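Cell division protein FtsI/penicillin binding protein 2 (Legionella pneumophila subsp. pneumophila ATCC 43290, PDB 4ZTK) probably cross-links peptidoglycan peptides during cell division, as a D,D-transpeptidase of the penicillin-binding protein family. Local coordinates at residues 44-49 with 276-281; 26-31 with 56-61; 74-79 with 187-192. All coordinates share one frame; numbering follows the deposited sequence.

Contact 1 (44-49 with 276-281); sequences GVIAIA and LLVVIE
Ile48 and Leu276 lie side by side at one end of an antiparallel strand pair. The pair forms the second and third strands of the five-stranded antiparallel sheet of the penicillin-binding transpeptidase fold, which is shared with serine beta-lactamases. Strands 43-49 and 274-281 join here, although 226 residues separate the two segments. The N-to-C directions of the segments differ by 177°. Their axes approach to 4.8 Å.

Ile48 can be followed outward. Its CB stands off the sheet on the same face as Ile46, Val278 and Ile280. CG1 lies anti to the carbonyl carbon, beside the backbone N (chi1 -43°). CD1 then bends over toward the neighbouring strand. Ile48 CD1 meets Leu276 CG at 3.6 Å and Leu276 CD2 at 3.7 Å, so one methyl covers the branch point of the leucine. Ile46 and Val278 repeat this parallel placement more loosely. This face is covered by helices: Ile46 and Ile280 touch Ile32 of helix 22-38, while Leu276 touches Phe303 and Val306 of helix 295-310.

Val45, Ala47, Leu277 and Val279 project from the reverse face. Val45 CG1 sits between the backbone N and the carbonyl carbon (chi1 53°) and rests on Val279 CB at 3.7 Å. Helix 189-200 packs there, with Ile189 on Val45 and Ala47.

Four backbone hydrogen bonds tie the strands in two reciprocal pairs. One pair joins Val45 and Val279, the other Ala47 and Leu277. CA-H...O contacts fill in between them, such as Ile46 CA to Leu277 O. Gly44 faces Ile280 in a non-hydrogen-bonded pair, with only 4.3 Å between their CA atoms. At this end Gly44 CA lies 3.2 Å from Val279 O, the same oxygen that accepts from Val45 N.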
ATOM      1  N   GLY A  44      10.345   2.901 -11.065  1.00 32.12           N
ATOM      2  CA  GLY A  44       8.961   2.728 -10.682  1.00 29.88           C
ATOM      3  C   GLY A  44       8.532   1.300 -10.908  1.00 26.07           C
ATOM      4  O   GLY A  44       9.119   0.595 -11.724  1.00 31.59           O
ATOM      5  N   VAL A  45       7.502   0.875 -10.191  1.00 28.38           N
ATOM      6  CA  VAL A  45       7.006  -0.486 -10.300  1.00 32.05           C
ATOM      7  C   VAL A  45       5.498  -0.507 -10.092  1.00 30.66           C
ATOM      8  O   VAL A  45       4.965   0.262  -9.292  1.00 30.08           O
ATOM      9  CB  VAL A  45       7.697  -1.418  -9.273  1.00 33.75           C
ATOM     10  CG1 VAL A  45       7.590  -0.842  -7.862  1.00 23.63           C
ATOM     11  CG2 VAL A  45       7.114  -2.836  -9.327  1.00 29.76           C
ATOM     12  N   ILE A  46       4.812  -1.366 -10.842  1.00 27.55           N
ATOM     13  CA  ILE A  46       3.404  -1.647 -10.604  1.00 27.32           C
ATOM     14  C   ILE A  46       3.197  -3.149 -10.479  1.00 28.29           C
ATOM     15  O   ILE A  46       3.718  -3.931 -11.278  1.00 29.79           O
ATOM     16  CB  ILE A  46       2.511  -1.134 -11.744  1.00 32.71           C
ATOM     17  CG1 ILE A  46       2.667   0.376 -11.915  1.00 29.02           C
ATOM     18  CG2 ILE A  46       1.056  -1.480 -11.472  1.00 27.89           C
ATOM     19  CD1 ILE A  46       1.935   0.914 -13.122  1.00 29.85           C
ATOM     20  N   ALA A  47       2.429  -3.554  -9.477  1.00 30.35           N
ATOM     21  CA  ALA A  47       2.080  -4.956  -9.320  1.00 34.47           C
ATOM     22  C   ALA A  47       0.575  -5.110  -9.169  1.00 29.08           C
ATOM     23  O   ALA A  47      -0.090  -4.253  -8.581  1.00 25.63           O
ATOM     24  CB  ALA A  47       2.813  -5.566  -8.130  1.00 31.35           C
ATOM     25  N   ILE A  48       0.045  -6.190  -9.732  1.00 29.94           N
ATOM     26  CA  ILE A  48      -1.363  -6.538  -9.588  1.00 31.34           C
ATOM     27  C   ILE A  48      -1.446  -7.924  -8.970  1.00 31.46           C
ATOM     28  O   ILE A  48      -0.652  -8.793  -9.296  1.00 30.45           O
ATOM     29  CB  ILE A  48      -2.091  -6.586 -10.943  1.00 30.14           C
ATOM     30  CG1 ILE A  48      -1.683  -5.410 -11.836  1.00 29.23           C
ATOM     31  CG2 ILE A  48      -3.603  -6.640 -10.737  1.00 31.41           C
ATOM     32  CD1 ILE A  48      -2.122  -4.087 -11.346  1.00 36.82           C
ATOM     33  N   ALA A  49      -2.398  -8.121  -8.066  1.00 30.69           N
ATOM     34  CA  ALA A  49      -2.590  -9.421  -7.443  1.00 30.69           C
ATOM     35  C   ALA A  49      -4.063  -9.798  -7.452  1.00 32.52           C
ATOM     36  O   ALA A  49      -4.941  -8.934  -7.483  1.00 28.64           O
ATOM     37  CB  ALA A  49      -2.051  -9.425  -6.007  1.00 25.72           C
ATOM     38  N   LEU A 276      -3.894  -3.685  -6.409  1.00 22.72           N
ATOM     39  CA  LEU A 276      -2.833  -2.971  -7.111  1.00 22.55           C
ATOM     40  C   LEU A 276      -1.920  -2.254  -6.136  1.00 29.18           C
ATOM     41  O   LEU A 276      -2.369  -1.747  -5.109  1.00 28.12           O
ATOM     42  CB  LEU A 276      -3.409  -1.937  -8.084  1.00 24.74           C
ATOM     43  CG  LEU A 276      -4.438  -2.351  -9.134  1.00 37.66           C
ATOM     44  CD1 LEU A 276      -5.838  -2.425  -8.542  1.00 35.11           C
ATOM     45  CD2 LEU A 276      -4.400  -1.369 -10.284  1.00 39.15           C
ATOM     46  N   LEU A 277      -0.640  -2.205  -6.484  1.00 28.07           N
ATOM     47  CA  LEU A 277       0.357  -1.458  -5.734  1.00 24.89           C
ATOM     48  C   LEU A 277       1.232  -0.715  -6.731  1.00 29.19           C
ATOM     49  O   LEU A 277       1.759  -1.312  -7.679  1.00 26.88           O
ATOM     50  CB  LEU A 277       1.205  -2.397  -4.876  1.00 21.54           C
ATOM     51  CG  LEU A 277       2.383  -1.772  -4.119  1.00 32.44           C
ATOM     52  CD1 LEU A 277       1.925  -0.606  -3.249  1.00 27.96           C
ATOM     53  CD2 LEU A 277       3.099  -2.819  -3.265  1.00 28.62           C
ATOM     54  N   VAL A 278       1.365   0.590  -6.527  1.00 28.83           N
ATOM     55  CA  VAL A 278       2.202   1.425  -7.378  1.00 25.75           C
ATOM     56  C   VAL A 278       3.259   2.101  -6.518  1.00 31.51           C
ATOM     57  O   VAL A 278       2.941   2.687  -5.481  1.00 25.07           O
ATOM     58  CB  VAL A 278       1.376   2.526  -8.079  1.00 28.22           C
ATOM     59  CG1 VAL A 278       2.286   3.462  -8.848  1.00 27.78           C
ATOM     60  CG2 VAL A 278       0.331   1.915  -9.001  1.00 28.03           C
ATOM     61  N   VAL A 279       4.516   2.013  -6.939  1.00 25.13           N
ATOM     62  CA  VAL A 279       5.591   2.714  -6.250  1.00 29.59           C
ATOM     63  C   VAL A 279       6.460   3.452  -7.255  1.00 30.53           C
ATOM     64  O   VAL A 279       6.937   2.865  -8.226  1.00 31.42           O
ATOM     65  CB  VAL A 279       6.469   1.755  -5.407  1.00 31.61           C
ATOM     66  CG1 VAL A 279       7.662   2.500  -4.814  1.00 29.45           C
ATOM     67  CG2 VAL A 279       5.645   1.118  -4.307  1.00 29.85           C
ATOM     68  N   ILE A 280       6.641   4.746  -7.023  1.00 26.30           N
ATOM     69  CA  ILE A 280       7.478   5.581  -7.874  1.00 29.46           C
ATOM     70  C   ILE A 280       8.661   6.027  -7.034  1.00 30.56           C
ATOM     71  O   ILE A 280       8.481   6.416  -5.880  1.00 29.23           O
ATOM     72  CB  ILE A 280       6.726   6.848  -8.341  1.00 28.29           C
ATOM     73  CG1 ILE A 280       5.368   6.492  -8.958  1.00 28.78           C
ATOM     74  CG2 ILE A 280       7.588   7.668  -9.296  1.00 28.66           C
ATOM     75  CD1 ILE A 280       5.449   5.602 -10.185  1.00 29.66           C
ATOM     76  N   GLU A 281       9.863   5.980  -7.597  1.00 31.50           N
ATOM     77  CA  GLU A 281      11.055   6.367  -6.845  1.00 32.88           C
ATOM     78  C   GLU A 281      11.690   7.651  -7.369  1.00 30.38           C
ATOM     79  O   GLU A 281      12.101   7.720  -8.523  1.00 32.84           O
ATOM     80  CB  GLU A 281      12.086   5.239  -6.849  1.00 32.52           C
ATOM     81  CG  GLU A 281      13.357   5.570  -6.093  1.00 35.14           C
ATOM     82  CD  GLU A 281      14.412   4.487  -6.230  1.00 48.53           C
ATOM     83  OE1 GLU A 281      15.318   4.437  -5.372  1.00 49.60           O
ATOM     84  OE2 GLU A 281      14.337   3.690  -7.193  1.00 45.81           O
TER

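Contact 2 (26-31 with 56-61); sequences QIVEKQ and IIAFAE
Val28 sets its CG2 methyl over the CB atoms of two strand alanines. Val28 CG2 is 3.8 Å from Ala60 CB and 4.0 Å from Ala58 CB. CG1 lies anti to the carbonyl carbon (chi1 -63°), which leaves CG2 on the side of the alanines. The two alanines are two residues apart, and both have CB directed toward the helix. With alanines at both places, the segment axes approach to 7.4 Å.

Glu29 adds a second touch through its aliphatic part. Glu29 CG reaches Ala60 CB at 3.8 Å. Ala60 CB is therefore met by both Val28 and Glu29. The carboxylate end of Glu29 is bound by its own helix, with OE2 hydrogen-bonded to Gln25 NE2. The same amide nitrogen also bonds to Phe59 O, which links helix and strand just beside the methyl contacts.

Phe59 has its CB directed away from the helix and touches Val45 of the adjacent strand 43-49. Val28 goes on to touch Ile46 and Ile48 of that strand, so its contacts span two neighbouring strands. Ile57 and Ala58 both face Ile48, which makes a classic beta bulge. Helix and strand segments run nearly in the same direction, at 21°. A helix ahead of the first strand, packed with C-terminal helix 295-310 on one face of the five-stranded sheet, fits the fold shared by penicillin-binding transpeptidases and serine beta-lactamases.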
ATOM      1  N   GLN A  26       0.663  -6.425 -19.994  1.00 37.94           N
ATOM      2  CA  GLN A  26       0.845  -5.417 -21.026  1.00 38.07           C
ATOM      3  C   GLN A  26       0.331  -4.052 -20.569  1.00 37.31           C
ATOM      4  O   GLN A  26       0.944  -3.024 -20.852  1.00 46.47           O
ATOM      5  CB  GLN A  26       0.155  -5.862 -22.314  1.00 44.67           C
ATOM      6  CG  GLN A  26       0.405  -4.951 -23.485  1.00 55.10           C
ATOM      7  CD  GLN A  26       0.259  -5.664 -24.813  1.00 61.97           C
ATOM      8  OE1 GLN A  26       0.936  -6.661 -25.079  1.00 64.40           O
ATOM      9  NE2 GLN A  26      -0.632  -5.159 -25.655  1.00 63.90           N
ATOM     10  N   ILE A  27      -0.788  -4.051 -19.855  1.00 36.19           N
ATOM     11  CA  ILE A  27      -1.322  -2.826 -19.265  1.00 35.44           C
ATOM     12  C   ILE A  27      -0.320  -2.150 -18.326  1.00 33.06           C
ATOM     13  O   ILE A  27      -0.023  -0.965 -18.475  1.00 41.06           O
ATOM     14  CB  ILE A  27      -2.628  -3.094 -18.495  1.00 35.21           C
ATOM     15  CG1 ILE A  27      -3.748  -3.458 -19.472  1.00 41.98           C
ATOM     16  CG2 ILE A  27      -3.014  -1.878 -17.647  1.00 30.56           C
ATOM     17  CD1 ILE A  27      -5.052  -3.851 -18.797  1.00 40.83           C
ATOM     18  N   VAL A  28       0.214  -2.897 -17.368  1.00 30.10           N
ATOM     19  CA  VAL A  28       1.104  -2.284 -16.384  1.00 33.33           C
ATOM     20  C   VAL A  28       2.438  -1.891 -17.017  1.00 34.07           C
ATOM     21  O   VAL A  28       3.073  -0.921 -16.604  1.00 33.05           O
ATOM     22  CB  VAL A  28       1.308  -3.177 -15.139  1.00 32.04           C
ATOM     23  CG1 VAL A  28      -0.014  -3.364 -14.416  1.00 30.50           C
ATOM     24  CG2 VAL A  28       1.911  -4.533 -15.519  1.00 32.91           C
ATOM     25  N   GLU A  29       2.843  -2.639 -18.037  1.00 28.56           N
ATOM     26  CA  GLU A  29       4.053  -2.320 -18.785  1.00 42.13           C
ATOM     27  C   GLU A  29       3.974  -0.957 -19.466  1.00 35.33           C
ATOM     28  O   GLU A  29       4.914  -0.184 -19.387  1.00 39.91           O
ATOM     29  CB  GLU A  29       4.372  -3.416 -19.804  1.00 43.08           C
ATOM     30  CG  GLU A  29       5.114  -4.600 -19.209  1.00 44.15           C
ATOM     31  CD  GLU A  29       5.228  -5.764 -20.176  1.00 53.13           C
ATOM     32  OE1 GLU A  29       4.494  -5.768 -21.186  1.00 55.45           O
ATOM     33  OE2 GLU A  29       6.050  -6.671 -19.926  1.00 55.27           O
ATOM     34  N   LYS A  30       2.851  -0.662 -20.118  1.00 32.99           N
ATOM     35  CA  LYS A  30       2.653   0.646 -20.744  1.00 35.88           C
ATOM     36  C   LYS A  30       2.577   1.768 -19.711  1.00 31.31           C
ATOM     37  O   LYS A  30       3.110   2.858 -19.923  1.00 35.12           O
ATOM     38  CB  LYS A  30       1.370   0.669 -21.577  1.00 36.02           C
ATOM     39  CG  LYS A  30       1.337  -0.328 -22.706  1.00 48.21           C
ATOM     40  CD  LYS A  30       0.078  -0.182 -23.548  1.00 61.96           C
ATOM     41  CE  LYS A  30      -1.174  -0.498 -22.745  1.00 66.96           C
ATOM     42  NZ  LYS A  30      -2.401  -0.404 -23.587  1.00 68.42           N
ATOM     43  N   GLN A  31       1.891   1.505 -18.605  1.00 31.38           N
ATOM     44  CA  GLN A  31       1.611   2.548 -17.624  1.00 33.35           C
ATOM     45  C   GLN A  31       2.823   2.955 -16.789  1.00 27.85           C
ATOM     46  O   GLN A  31       3.062   4.145 -16.589  1.00 34.42           O
ATOM     47  CB  GLN A  31       0.449   2.144 -16.710  1.00 34.63           C
ATOM     48  CG  GLN A  31      -0.896   2.001 -17.415  1.00 36.60           C
ATOM     49  CD  GLN A  31      -1.452   3.325 -17.918  1.00 38.54           C
ATOM     50  OE1 GLN A  31      -0.933   4.398 -17.599  1.00 37.33           O
ATOM     51  NE2 GLN A  31      -2.518   3.253 -18.708  1.00 33.90           N
ATOM     52  N   ILE A  56       0.453 -12.921  -7.559  1.00 36.01           N
ATOM     53  CA  ILE A  56       0.799 -11.828  -8.456  1.00 42.47           C
ATOM     54  C   ILE A  56       0.392 -12.221  -9.866  1.00 46.79           C
ATOM     55  O   ILE A  56       0.785 -13.285 -10.351  1.00 40.06           O
ATOM     56  CB  ILE A  56       2.311 -11.567  -8.460  1.00 48.29           C
ATOM     57  CG1 ILE A  56       2.812 -11.326  -7.036  1.00 47.92           C
ATOM     58  CG2 ILE A  56       2.649 -10.391  -9.366  1.00 40.29           C
ATOM     59  CD1 ILE A  56       2.183 -10.143  -6.383  1.00 40.94           C
ATOM     60  N   ILE A  57      -0.400 -11.378 -10.522  1.00 37.34           N
ATOM     61  CA  ILE A  57      -0.830 -11.668 -11.887  1.00 37.59           C
ATOM     62  C   ILE A  57      -0.247 -10.685 -12.894  1.00 37.90           C
ATOM     63  O   ILE A  57      -0.415 -10.848 -14.100  1.00 40.75           O
ATOM     64  CB  ILE A  57      -2.364 -11.696 -12.020  1.00 38.13           C
ATOM     65  CG1 ILE A  57      -2.955 -10.325 -11.696  1.00 38.39           C
ATOM     66  CG2 ILE A  57      -2.954 -12.773 -11.122  1.00 40.44           C
ATOM     67  CD1 ILE A  57      -4.458 -10.284 -11.799  1.00 44.74           C
ATOM     68  N   ALA A  58       0.432  -9.662 -12.391  1.00 34.29           N
ATOM     69  CA  ALA A  58       1.198  -8.761 -13.242  1.00 35.16           C
ATOM     70  C   ALA A  58       2.227  -8.005 -12.414  1.00 32.56           C
ATOM     71  O   ALA A  58       1.984  -7.668 -11.251  1.00 30.99           O
ATOM     72  CB  ALA A  58       0.282  -7.795 -13.975  1.00 40.58           C
ATOM     73  N   PHE A  59       3.375  -7.743 -13.026  1.00 32.99           N
ATOM     74  CA  PHE A  59       4.481  -7.078 -12.356  1.00 35.53           C
ATOM     75  C   PHE A  59       5.349  -6.432 -13.426  1.00 36.73           C
ATOM     76  O   PHE A  59       5.869  -7.118 -14.299  1.00 41.85           O
ATOM     77  CB  PHE A  59       5.300  -8.107 -11.571  1.00 35.59           C
ATOM     78  CG  PHE A  59       6.353  -7.506 -10.678  1.00 39.47           C
ATOM     79  CD1 PHE A  59       7.539  -7.015 -11.203  1.00 42.02           C
ATOM     80  CD2 PHE A  59       6.165  -7.457  -9.309  1.00 35.44           C
ATOM     81  CE1 PHE A  59       8.504  -6.467 -10.381  1.00 41.15           C
ATOM     82  CE2 PHE A  59       7.131  -6.910  -8.479  1.00 43.27           C
ATOM     83  CZ  PHE A  59       8.301  -6.415  -9.017  1.00 43.94           C
ATOM     84  N   ALA A  60       5.500  -5.114 -13.370  1.00 34.73           N
ATOM     85  CA  ALA A  60       6.392  -4.431 -14.302  1.00 34.13           C
ATOM     86  C   ALA A  60       7.133  -3.289 -13.628  1.00 36.39           C
ATOM     87  O   ALA A  60       6.587  -2.605 -12.759  1.00 37.12           O
ATOM     88  CB  ALA A  60       5.625  -3.920 -15.510  1.00 32.49           C
ATOM     89  N   GLU A  61       8.381  -3.089 -14.034  1.00 29.35           N
ATOM     90  CA  GLU A  61       9.177  -1.982 -13.522  1.00 33.40           C
ATOM     91  C   GLU A  61       9.936  -1.289 -14.647  1.00 30.44           C
ATOM     92  O   GLU A  61      10.191  -1.880 -15.694  1.00 36.52           O
ATOM     93  CB  GLU A  61      10.146  -2.461 -12.432  1.00 35.63           C
ATOM     94  CG  GLU A  61      11.191  -3.458 -12.912  1.00 42.25           C
ATOM     95  CD  GLU A  61      12.036  -4.021 -11.776  1.00 47.97           C
ATOM     96  OE1 GLU A  61      12.423  -5.208 -11.854  1.00 57.20           O
ATOM     97  OE2 GLU A  61      12.316  -3.281 -10.810  1.00 38.88           O
TER

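Contact 3 (74-79 with 187-192); sequences RIFSPG and VTIESL
Arg74 turns its carbonyl toward the start of helix 189-200. Arg74 O lies 3.8 Å from Thr188 CG2, and a water bridges it to Ile189 N. The guanidinium leads away and forms a salt bridge with Glu281. Ile75 comes next, with Ile75 CA 3.5 Å from Val187 O and its CG2 also close to that oxygen.

Phe76 and Val187 carry the largest shares of the contact. Their backbones form a single antiparallel bridge. Phe76 N donates to Val187 O at 2.9 Å, and Phe76 O accepts from Val187 N at 2.8 Å. A chi1 of 62° turns Phe76 CG toward segment 187-192, and the ring reaches Val187 and Ile189. Val187 CG2 lies over one face of the Phe76 ring in a CH-pi contact, 3.8 Å from the centroid. Ile189 crosses the Phe76 side chain at about a right angle, and Ile189 CD1 meets Phe76 CZ at 3.6 Å. Ile189 N lies at the ring edge, near CE1.

The helix starts here with a capping box. Thr188 OG1 accepts from Ser191 N, and Ser191 OG accepts from Thr188 N. The loop itself leads to helix 83-92 and to Ser80 and Lys83. These fit the SxxK motif, which holds the nucleophilic serine in this family, so the loop probably borders the active site.

Pro78 has its CB directed toward segment 187-192. Pro78 CB is 4.0 Å from Val187 CG2 and a little farther from Leu192 CD1.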
ATOM      1  N   ARG A  74      13.753  -5.888  -4.058  1.00 41.01           N
ATOM      2  CA  ARG A  74      14.108  -4.709  -3.260  1.00 39.08           C
ATOM      3  C   ARG A  74      13.311  -4.564  -1.956  1.00 36.21           C
ATOM      4  O   ARG A  74      12.089  -4.708  -1.938  1.00 35.57           O
ATOM      5  CB  ARG A  74      13.984  -3.439  -4.109  1.00 41.74           C
ATOM      6  CG  ARG A  74      14.352  -2.150  -3.398  1.00 43.63           C
ATOM      7  CD  ARG A  74      14.573  -1.042  -4.418  1.00 49.64           C
ATOM      8  NE  ARG A  74      14.712   0.272  -3.799  1.00 47.72           N
ATOM      9  CZ  ARG A  74      14.941   1.393  -4.477  1.00 46.20           C
ATOM     10  NH1 ARG A  74      15.059   1.359  -5.797  1.00 37.26           N
ATOM     11  NH2 ARG A  74      15.054   2.547  -3.834  1.00 49.34           N
ATOM     12  N   ILE A  75      14.019  -4.270  -0.871  1.00 38.45           N
ATOM     13  CA  ILE A  75      13.406  -4.121   0.443  1.00 38.44           C
ATOM     14  C   ILE A  75      13.209  -2.651   0.778  1.00 38.57           C
ATOM     15  O   ILE A  75      14.134  -1.850   0.667  1.00 41.45           O
ATOM     16  CB  ILE A  75      14.273  -4.763   1.548  1.00 41.16           C
ATOM     17  CG1 ILE A  75      14.431  -6.266   1.305  1.00 45.63           C
ATOM     18  CG2 ILE A  75      13.672  -4.493   2.930  1.00 38.37           C
ATOM     19  CD1 ILE A  75      15.266  -6.973   2.363  1.00 48.97           C
ATOM     20  N   PHE A  76      11.999  -2.298   1.196  1.00 36.41           N
ATOM     21  CA  PHE A  76      11.698  -0.911   1.511  1.00 36.05           C
ATOM     22  C   PHE A  76      10.727  -0.805   2.679  1.00 35.46           C
ATOM     23  O   PHE A  76      10.231  -1.810   3.186  1.00 37.38           O
ATOM     24  CB  PHE A  76      11.161  -0.176   0.272  1.00 30.76           C
ATOM     25  CG  PHE A  76       9.865  -0.734  -0.263  1.00 32.00           C
ATOM     26  CD1 PHE A  76       9.850  -1.890  -1.029  1.00 35.31           C
ATOM     27  CD2 PHE A  76       8.662  -0.093  -0.013  1.00 30.37           C
ATOM     28  CE1 PHE A  76       8.663  -2.401  -1.521  1.00 32.23           C
ATOM     29  CE2 PHE A  76       7.469  -0.601  -0.504  1.00 31.66           C
ATOM     30  CZ  PHE A  76       7.473  -1.756  -1.259  1.00 30.52           C
ATOM     31  N   SER A  77      10.483   0.422   3.119  1.00 35.43           N
ATOM     32  CA  SER A  77       9.519   0.676   4.176  1.00 33.49           C
ATOM     33  C   SER A  77       8.184   1.055   3.542  1.00 31.75           C
ATOM     34  O   SER A  77       8.158   1.747   2.525  1.00 32.09           O
ATOM     35  CB  SER A  77      10.029   1.789   5.091  1.00 41.16           C
ATOM     36  OG  SER A  77       8.969   2.332   5.854  1.00 45.94           O
ATOM     37  N   PRO A  78       7.072   0.578   4.124  1.00 30.75           N
ATOM     38  CA  PRO A  78       5.746   0.791   3.538  1.00 28.88           C
ATOM     39  C   PRO A  78       5.189   2.176   3.842  1.00 30.97           C
ATOM     40  O   PRO A  78       4.230   2.601   3.195  1.00 26.49           O
ATOM     41  CB  PRO A  78       4.895  -0.277   4.226  1.00 24.94           C
ATOM     42  CG  PRO A  78       5.527  -0.413   5.578  1.00 31.19           C
ATOM     43  CD  PRO A  78       7.009  -0.258   5.335  1.00 28.47           C
ATOM     44  N   GLY A  79       5.786   2.864   4.810  1.00 28.81           N
ATOM     45  CA  GLY A  79       5.296   4.162   5.232  1.00 22.51           C
ATOM     46  C   GLY A  79       3.839   4.082   5.640  1.00 25.62           C
ATOM     47  O   GLY A  79       3.409   3.091   6.238  1.00 24.70           O
ATOM     48  N   VAL A 187       9.392  -4.378   3.944  1.00 32.59           N
ATOM     49  CA  VAL A 187       8.475  -5.047   3.028  1.00 28.37           C
ATOM     50  C   VAL A 187       9.090  -5.161   1.636  1.00 33.99           C
ATOM     51  O   VAL A 187      10.093  -4.519   1.330  1.00 31.36           O
ATOM     52  CB  VAL A 187       7.097  -4.327   2.925  1.00 30.63           C
ATOM     53  CG1 VAL A 187       6.427  -4.231   4.288  1.00 27.78           C
ATOM     54  CG2 VAL A 187       7.238  -2.941   2.290  1.00 21.21           C
ATOM     55  N   THR A 188       8.496  -6.007   0.806  1.00 30.47           N
ATOM     56  CA  THR A 188       8.793  -6.022  -0.616  1.00 33.77           C
ATOM     57  C   THR A 188       7.492  -5.708  -1.331  1.00 32.32           C
ATOM     58  O   THR A 188       6.436  -5.644  -0.698  1.00 29.57           O
ATOM     59  CB  THR A 188       9.306  -7.396  -1.089  1.00 34.37           C
ATOM     60  OG1 THR A 188       8.308  -8.392  -0.835  1.00 34.64           O
ATOM     61  CG2 THR A 188      10.598  -7.774  -0.369  1.00 32.83           C
ATOM     62  N   ILE A 189       7.560  -5.496  -2.639  1.00 32.74           N
ATOM     63  CA  ILE A 189       6.355  -5.267  -3.428  1.00 35.15           C
ATOM     64  C   ILE A 189       5.411  -6.452  -3.243  1.00 31.00           C
ATOM     65  O   ILE A 189       4.221  -6.279  -2.990  1.00 28.47           O
ATOM     66  CB  ILE A 189       6.680  -5.095  -4.927  1.00 37.08           C
ATOM     67  CG1 ILE A 189       7.502  -3.827  -5.150  1.00 34.21           C
ATOM     68  CG2 ILE A 189       5.406  -5.038  -5.742  1.00 33.48           C
ATOM     69  CD1 ILE A 189       6.795  -2.567  -4.697  1.00 32.99           C
ATOM     70  N   GLU A 190       5.968  -7.656  -3.337  1.00 29.36           N
ATOM     71  CA  GLU A 190       5.199  -8.889  -3.183  1.00 31.05           C
ATOM     72  C   GLU A 190       4.527  -9.037  -1.813  1.00 34.61           C
ATOM     73  O   GLU A 190       3.355  -9.401  -1.728  1.00 33.12           O
ATOM     74  CB  GLU A 190       6.082 -10.110  -3.459  1.00 34.57           C
ATOM     75  CG  GLU A 190       5.329 -11.437  -3.426  1.00 39.74           C
ATOM     76  CD  GLU A 190       6.187 -12.620  -3.857  1.00 58.47           C
ATOM     77  OE1 GLU A 190       5.643 -13.556  -4.482  1.00 62.19           O
ATOM     78  OE2 GLU A 190       7.402 -12.615  -3.567  1.00 61.33           O
ATOM     79  N   SER A 191       5.261  -8.770  -0.739  1.00 33.47           N
ATOM     80  CA  SER A 191       4.695  -8.977   0.591  1.00 30.34           C
ATOM     81  C   SER A 191       3.646  -7.913   0.889  1.00 25.85           C
ATOM     82  O   SER A 191       2.612  -8.201   1.489  1.00 30.26           O
ATOM     83  CB  SER A 191       5.784  -8.993   1.669  1.00 30.05           C
ATOM     84  OG  SER A 191       6.245  -7.684   1.966  1.00 29.92           O
ATOM     85  N   LEU A 192       3.902  -6.686   0.447  1.00 26.39           N
ATOM     86  CA  LEU A 192       2.983  -5.585   0.719  1.00 23.99           C
ATOM     87  C   LEU A 192       1.645  -5.755  -0.003  1.00 33.95           C
ATOM     88  O   LEU A 192       0.581  -5.565   0.593  1.00 29.21           O
ATOM     89  CB  LEU A 192       3.621  -4.235   0.375  1.00 25.75           C
ATOM     90  CG  LEU A 192       2.789  -2.999   0.747  1.00 27.75           C
ATOM     91  CD1 LEU A 192       2.417  -2.996   2.239  1.00 25.81           C
ATOM     92  CD2 LEU A 192       3.517  -1.707   0.368  1.00 24.31           C
TER
HETATM   93  O   HOH W   1      10.287  -5.264  -3.758  1.00 35.83           O

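How the contacts relate
Contacts 1 and 3 both lie near the centre of the chain, but contact 3 is only partly buried. Contact 2 is farther out yet mostly buried; only Glu29 of its touching residues is exposed. Contact 1 relies on regular strand-to-strand hydrogen bonds, contact 2 on methyl packing, and contact 3 on a lone bridge plus an aromatic ring. Strand 43-49 lies beside strand 56-63, so contacts 1 and 2 sit in one sheet, joined by the probable hydrogen bonds of Ile48 with Ile57 and Ala58. Contact 3 meets the other face of the sheet at the start of helix 189-200. Contacts 2 and 3, about 17 Å apart between centres, still touch through Phe59 and Ile189.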